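Local coordinates for protein ATP synthase subunit s, mitochondrial (Bos taurus, PDB 3E4G) that regulates the mitochondrial membrane ATP synthase, being necessary for its proton conduction and favouring energy-driven ATP synthesis by blocking a proton leak, at residues A[39-44]-A[86-91]; A[130-135]-A[160-165]. The protein carries 1 engineered substitution. All blocks are in the same frame, centred on the assembly; numbering follows the deposited sequence.

Contact 1: residues A[39-44]-A[86-91]; sequences RYHGQQ and YVEKIR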
loop_
_atom_site.group_PDB
_atom_site.type_symbol
_atom_site.label_atom_id
_atom_site.label_comp_id
_atom_site.label_asym_id
_atom_site.label_seq_id
_atom_site.Cartn_x
_atom_site.Cartn_y
_atom_site.Cartn_z
ATOM N N ARG A 39 -5.957 -3.735 9.137
ATOM C CA ARG A 39 -6.967 -4.666 9.676
ATOM C C ARG A 39 -6.442 -6.070 9.443
ATOM O O ARG A 39 -5.996 -6.413 8.328
ATOM C CB ARG A 39 -8.312 -4.498 8.989
ATOM C CG ARG A 39 -9.395 -5.361 9.660
ATOM C CD ARG A 39 -10.755 -5.240 9.000
ATOM N NE ARG A 39 -10.741 -5.556 7.578
ATOM C CZ ARG A 39 -10.479 -6.767 7.080
ATOM N NH1 ARG A 39 -10.325 -7.835 7.905
ATOM N NH2 ARG A 39 -10.337 -6.926 5.788
ATOM N N TYR A 40 -6.470 -6.872 10.509
ATOM C CA TYR A 40 -5.949 -8.257 10.437
ATOM C C TYR A 40 -7.019 -9.216 9.930
ATOM O O TYR A 40 -8.234 -9.076 10.142
ATOM C CB TYR A 40 -5.493 -8.697 11.830
ATOM C CG TYR A 40 -4.376 -7.845 12.357
ATOM C CD1 TYR A 40 -3.218 -7.631 11.602
ATOM C CD2 TYR A 40 -4.445 -7.234 13.628
ATOM C CE1 TYR A 40 -2.185 -6.843 12.082
ATOM C CE2 TYR A 40 -3.419 -6.474 14.103
ATOM C CZ TYR A 40 -2.280 -6.268 13.327
ATOM O OH TYR A 40 -1.276 -5.467 13.846
ATOM N N HIS A 41 -6.504 -10.268 9.246
ATOM C CA HIS A 41 -7.359 -11.425 8.931
ATOM C C HIS A 41 -8.056 -11.869 10.208
ATOM O O HIS A 41 -7.470 -12.015 11.260
ATOM C CB HIS A 41 -6.502 -12.571 8.401
ATOM C CG HIS A 41 -6.161 -12.412 6.981
ATOM N ND1 HIS A 41 -7.016 -12.798 5.980
ATOM C CD2 HIS A 41 -5.044 -11.850 6.380
ATOM C CE1 HIS A 41 -6.449 -12.492 4.834
ATOM N NE2 HIS A 41 -5.265 -11.886 5.035
ATOM N N GLY A 42 -9.373 -12.135 10.021
ATOM C CA GLY A 42 -10.215 -12.652 11.115
ATOM C C GLY A 42 -10.768 -11.614 12.023
ATOM O O GLY A 42 -11.520 -11.959 12.947
ATOM N N GLN A 43 -10.453 -10.322 11.810
ATOM C CA GLN A 43 -10.969 -9.270 12.668
ATOM C C GLN A 43 -11.775 -8.278 11.850
ATOM O O GLN A 43 -11.419 -7.875 10.738
ATOM C CB GLN A 43 -9.849 -8.560 13.401
ATOM C CG GLN A 43 -9.033 -9.542 14.216
ATOM C CD GLN A 43 -8.191 -8.855 15.229
ATOM O OE1 GLN A 43 -7.704 -7.738 15.059
ATOM N NE2 GLN A 43 -8.061 -9.520 16.380
ATOM N N GLN A 44 -12.891 -7.862 12.472
ATOM C CA GLN A 44 -13.721 -6.839 11.882
ATOM C C GLN A 44 -13.190 -5.409 12.145
ATOM O O GLN A 44 -13.356 -4.519 11.272
ATOM C CB GLN A 44 -15.132 -6.988 12.364
ATOM C CG GLN A 44 -16.038 -6.153 11.538
ATOM C CD GLN A 44 -17.449 -6.101 11.783
ATOM O OE1 GLN A 44 -17.777 -6.577 12.987
ATOM N NE2 GLN A 44 -18.165 -5.523 10.931
ATOM N N TYR A 86 -0.203 -12.113 3.238
ATOM C CA TYR A 86 -1.659 -12.246 3.142
ATOM C C TYR A 86 -2.365 -10.927 2.878
ATOM O O TYR A 86 -3.587 -10.804 3.107
ATOM C CB TYR A 86 -2.231 -12.918 4.404
ATOM C CG TYR A 86 -1.476 -14.143 4.816
ATOM C CD1 TYR A 86 -1.641 -15.377 4.138
ATOM C CD2 TYR A 86 -0.606 -14.079 5.870
ATOM C CE1 TYR A 86 -0.947 -16.498 4.541
ATOM C CE2 TYR A 86 0.070 -15.244 6.327
ATOM C CZ TYR A 86 -0.159 -16.443 5.661
ATOM O OH TYR A 86 0.487 -17.604 6.078
ATOM N N VAL A 87 -1.652 -9.903 2.385
ATOM C CA VAL A 87 -2.299 -8.585 2.131
ATOM C C VAL A 87 -3.155 -8.653 0.884
ATOM O O VAL A 87 -2.665 -8.935 -0.213
ATOM C CB VAL A 87 -1.222 -7.489 2.023
ATOM C CG1 VAL A 87 -1.928 -6.145 1.727
ATOM C CG2 VAL A 87 -0.354 -7.419 3.254
ATOM N N GLU A 88 -4.432 -8.362 1.055
ATOM C CA GLU A 88 -5.385 -8.451 -0.028
ATOM C C GLU A 88 -5.933 -7.113 -0.512
ATOM O O GLU A 88 -6.375 -7.028 -1.661
ATOM C CB GLU A 88 -6.585 -9.353 0.391
ATOM C CG GLU A 88 -6.107 -10.745 0.619
ATOM C CD GLU A 88 -7.132 -11.702 1.084
ATOM O OE1 GLU A 88 -8.232 -11.319 1.493
ATOM O OE2 GLU A 88 -6.780 -12.916 1.237
ATOM N N LYS A 89 -5.965 -6.103 0.362
ATOM C CA LYS A 89 -6.574 -4.805 0.084
ATOM C C LYS A 89 -5.616 -3.710 0.513
ATOM O O LYS A 89 -5.138 -3.714 1.655
ATOM C CB LYS A 89 -7.879 -4.630 0.865
ATOM C CG LYS A 89 -8.995 -5.593 0.500
ATOM C CD LYS A 89 -10.193 -5.451 1.451
ATOM C CE LYS A 89 -11.423 -6.078 0.957
ATOM N NZ LYS A 89 -12.532 -6.127 1.942
ATOM N N ILE A 90 -5.369 -2.740 -0.396
ATOM C CA ILE A 90 -4.609 -1.545 -0.049
ATOM C C ILE A 90 -5.339 -0.335 -0.572
ATOM O O ILE A 90 -5.691 -0.252 -1.748
ATOM C CB ILE A 90 -3.177 -1.568 -0.647
ATOM C CG1 ILE A 90 -2.382 -2.757 -0.105
ATOM C CG2 ILE A 90 -2.454 -0.229 -0.349
ATOM C CD1 ILE A 90 -1.001 -2.903 -0.753
ATOM N N ARG A 91 -5.544 0.650 0.305
ATOM C CA ARG A 91 -6.069 1.966 -0.071
ATOM C C ARG A 91 -4.989 2.995 0.273
ATOM O O ARG A 91 -4.491 3.020 1.411
ATOM C CB ARG A 91 -7.355 2.257 0.706
ATOM C CG ARG A 91 -7.974 3.533 0.370
ATOM C CD ARG A 91 -9.397 3.496 1.040
ATOM N NE ARG A 91 -10.176 4.541 0.569
ATOM C CZ ARG A 91 -10.186 5.738 1.307
ATOM N NH1 ARG A 91 -9.463 5.806 2.390
ATOM N NH2 ARG A 91 -11.024 6.684 0.968
#

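Contact 2: residues A[130-135]-A[160-165]; sequences KGIIAL and QAFKTS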
loop_
_atom_site.group_PDB
_atom_site.type_symbol
_atom_site.label_atom_id
_atom_site.label_comp_id
_atom_site.label_asym_id
_atom_site.label_seq_id
_atom_site.Cartn_x
_atom_site.Cartn_y
_atom_site.Cartn_z
ATOM N N LYS A 130 2.638 6.101 -15.331
ATOM C CA LYS A 130 3.701 5.091 -15.133
ATOM C C LYS A 130 3.508 4.266 -13.882
ATOM O O LYS A 130 3.690 3.040 -13.865
ATOM C CB LYS A 130 5.073 5.782 -15.068
ATOM C CG LYS A 130 6.264 4.956 -14.999
ATOM C CD LYS A 130 7.549 5.791 -15.168
ATOM C CE LYS A 130 7.841 6.451 -13.935
ATOM N NZ LYS A 130 8.905 5.844 -13.163
ATOM N N GLY A 131 3.164 4.916 -12.779
ATOM C CA GLY A 131 2.952 4.191 -11.550
ATOM C C GLY A 131 1.741 3.267 -11.629
ATOM O O GLY A 131 1.744 2.167 -11.093
ATOM N N ILE A 132 0.695 3.762 -12.277
ATOM C CA ILE A 132 -0.514 2.922 -12.426
ATOM C C ILE A 132 -0.211 1.705 -13.242
ATOM O O ILE A 132 -0.631 0.581 -12.918
ATOM C CB ILE A 132 -1.683 3.767 -13.009
ATOM C CG1 ILE A 132 -2.072 4.947 -12.097
ATOM C CG2 ILE A 132 -2.889 2.853 -13.323
ATOM C CD1 ILE A 132 -2.359 4.570 -10.679
ATOM N N ILE A 133 0.471 1.859 -14.371
ATOM C CA ILE A 133 0.674 0.743 -15.259
ATOM C C ILE A 133 1.543 -0.358 -14.573
ATOM O O ILE A 133 1.311 -1.519 -14.841
ATOM C CB ILE A 133 1.307 1.261 -16.606
ATOM C CG1 ILE A 133 0.294 2.040 -17.394
ATOM C CG2 ILE A 133 1.853 0.105 -17.448
ATOM C CD1 ILE A 133 -0.705 1.092 -18.134
ATOM N N ALA A 134 2.409 0.030 -13.634
ATOM C CA ALA A 134 3.167 -0.919 -12.881
ATOM C C ALA A 134 2.288 -1.976 -12.124
ATOM O O ALA A 134 2.705 -3.099 -11.862
ATOM C CB ALA A 134 4.106 -0.217 -11.950
ATOM N N LEU A 135 1.067 -1.551 -11.782
ATOM C CA LEU A 135 0.148 -2.435 -11.033
ATOM C C LEU A 135 -0.294 -3.649 -11.806
ATOM O O LEU A 135 -0.902 -4.564 -11.211
ATOM C CB LEU A 135 -1.055 -1.647 -10.522
ATOM C CG LEU A 135 -0.670 -0.409 -9.692
ATOM C CD1 LEU A 135 -1.972 0.399 -9.394
ATOM C CD2 LEU A 135 0.145 -0.821 -8.398
ATOM N N GLN A 160 -7.350 0.518 -21.678
ATOM C CA GLN A 160 -6.999 -0.494 -22.674
ATOM C C GLN A 160 -5.895 -1.411 -22.265
ATOM O O GLN A 160 -6.010 -2.634 -22.514
ATOM C CB GLN A 160 -6.660 0.158 -24.002
ATOM C CG GLN A 160 -7.917 0.815 -24.594
ATOM C CD GLN A 160 -9.146 -0.150 -24.700
ATOM O OE1 GLN A 160 -9.023 -1.235 -25.308
ATOM N NE2 GLN A 160 -10.323 0.254 -24.169
ATOM N N ALA A 161 -4.915 -0.840 -21.581
ATOM C CA ALA A 161 -3.774 -1.607 -21.042
ATOM C C ALA A 161 -4.251 -2.692 -20.125
ATOM O O ALA A 161 -3.789 -3.849 -20.171
ATOM C CB ALA A 161 -2.732 -0.746 -20.378
ATOM N N PHE A 162 -5.105 -2.316 -19.182
ATOM C CA PHE A 162 -5.657 -3.293 -18.223
ATOM C C PHE A 162 -6.618 -4.258 -18.875
ATOM O O PHE A 162 -6.751 -5.437 -18.438
ATOM C CB PHE A 162 -6.224 -2.614 -16.970
ATOM C CG PHE A 162 -5.229 -2.084 -16.002
ATOM C CD1 PHE A 162 -4.378 -2.904 -15.298
ATOM C CD2 PHE A 162 -5.292 -0.809 -15.652
ATOM C CE1 PHE A 162 -3.494 -2.391 -14.389
ATOM C CE2 PHE A 162 -4.408 -0.290 -14.766
ATOM C CZ PHE A 162 -3.419 -1.073 -14.241
ATOM N N LYS A 163 -7.276 -3.820 -19.934
ATOM C CA LYS A 163 -8.166 -4.714 -20.619
ATOM C C LYS A 163 -7.497 -5.924 -21.160
ATOM O O LYS A 163 -8.016 -7.056 -21.068
ATOM C CB LYS A 163 -8.890 -4.052 -21.765
ATOM C CG LYS A 163 -10.205 -3.460 -21.345
ATOM C CD LYS A 163 -10.963 -2.869 -22.584
ATOM C CE LYS A 163 -12.263 -2.133 -22.157
ATOM N NZ LYS A 163 -12.778 -1.160 -23.194
ATOM N N THR A 164 -6.256 -5.683 -21.531
ATOM C CA THR A 164 -5.434 -6.763 -22.055
ATOM C C THR A 164 -4.705 -7.538 -20.932
ATOM O O THR A 164 -4.706 -8.789 -20.961
ATOM C CB THR A 164 -4.518 -6.323 -23.169
ATOM O OG1 THR A 164 -3.721 -5.196 -22.800
ATOM C CG2 THR A 164 -5.344 -5.922 -24.347
ATOM N N SER A 165 -4.123 -6.861 -19.970
ATOM C CA SER A 165 -3.225 -7.488 -18.972
ATOM C C SER A 165 -3.995 -8.071 -17.828
ATOM O O SER A 165 -3.466 -8.967 -17.151
ATOM C CB SER A 165 -2.143 -6.510 -18.355
ATOM O OG SER A 165 -2.688 -5.322 -17.749
#

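Contact 1: residues A[39-44]-A[86-91]
His41 reaches across to the backbone of Tyr86 and gives its ring NE2-H to the carbonyl oxygen, with 2.8 Å between His41 NE2 and Tyr86 O. This is the edge of a leucine-rich repeat sheet, where the loop after strand 37-40 of the first repeat meets the residues leading into strand 89-93 of the second, and strand 63-69 runs between the two. The bond is almost straight, 177° at the hydrogen. Tyr86 O lies in the imidazole plane, although the donor is tilted from the carbonyl plane. With CG beside the backbone N (chi1 -81°), the imidazole leaves the type II turn from Tyr40 to Gln43 and touches Gln64 of the intervening strand. Tyr86 CB also comes close to the ring nitrogen, 3.3 Å from His41 NE2, while the phenol of Tyr86 heads away.

Glu88 comes to the same ring edge: its OE2 is 3.6 Å from His41 CE1, and the carboxylate stands at 89° to the imidazole. The other oxygen, OE1, is held by Gln64. A leucine in place of His41 would probably leave the carbonyl of Tyr86 without this donor and the carboxylate of Glu88 without its imidazole neighbour. Within the turn segment Arg39 NH1 donates to Gln43 O at 3.0 Å and also bonds Gln64 OE1.

Contact 2: residues A[130-135]-A[160-165]
Phe162 drives its ring edge-on into the side of helix 129-134, overlapping Ile132 and the backbone of Leu135. The two helices are neighbours in the helical layer that backs the sheet of this leucine-rich repeat fold; 129-134 belongs to the fourth repeat and 155-165 follows it. A chi1 of -74°, which sets CG opposite the carbonyl carbon, sends the phenyl group out of its own helix, and it reaches the neighbouring helix with its CZ edge first. CZ leads, 3.5 Å from Ile132 O, a carbonyl already used by the backbone N of Leu135. Just beside it CE2 meets Ile132 CG2 at 3.8 Å, the methyl lying in the plane of the ring. The two side chains run at about a right angle to each other. Leu135 adds a looser touch, its CB being 4.4 Å from Phe162 CZ.

At the partly exposed side of the contact, the CD1 methyl of Ile133 bends over to the CB of Ala161, 3.5 Å away. Apart from that ring-to-carbonyl approach the contact is apolar, and no hydrogen bond joins the two segments. The ring is buried, with Leu144 of strand 143-147 and Leu169 also touching it; Leu144 touches Leu135 too. At the far end of its helix, Thr164 turns its hydroxyl back to the chain, OG1 donating to Ala161 O at 3.0 Å from above the carbonyl plane.

In the fold
Contact 1 and contact 2 sit at different places along one repeat fold and do not touch: their centres are 24 Å apart and their nearest atoms about 8 Å. In chain order contact 1 closes before contact 2 opens. Contact 1 is a polar surface link across the antiparallel edge of the sheet, bridging over strand 63-69, whereas contact 2 is a buried apolar joint between two helices near the other end, backed by strand 143-147. Both lie away from the magnesium site. Even so, strand 63-69, which contact 1 spans, carries Thr69, and that residue binds the magnesium ion together with Gly35, just before strand 37-40.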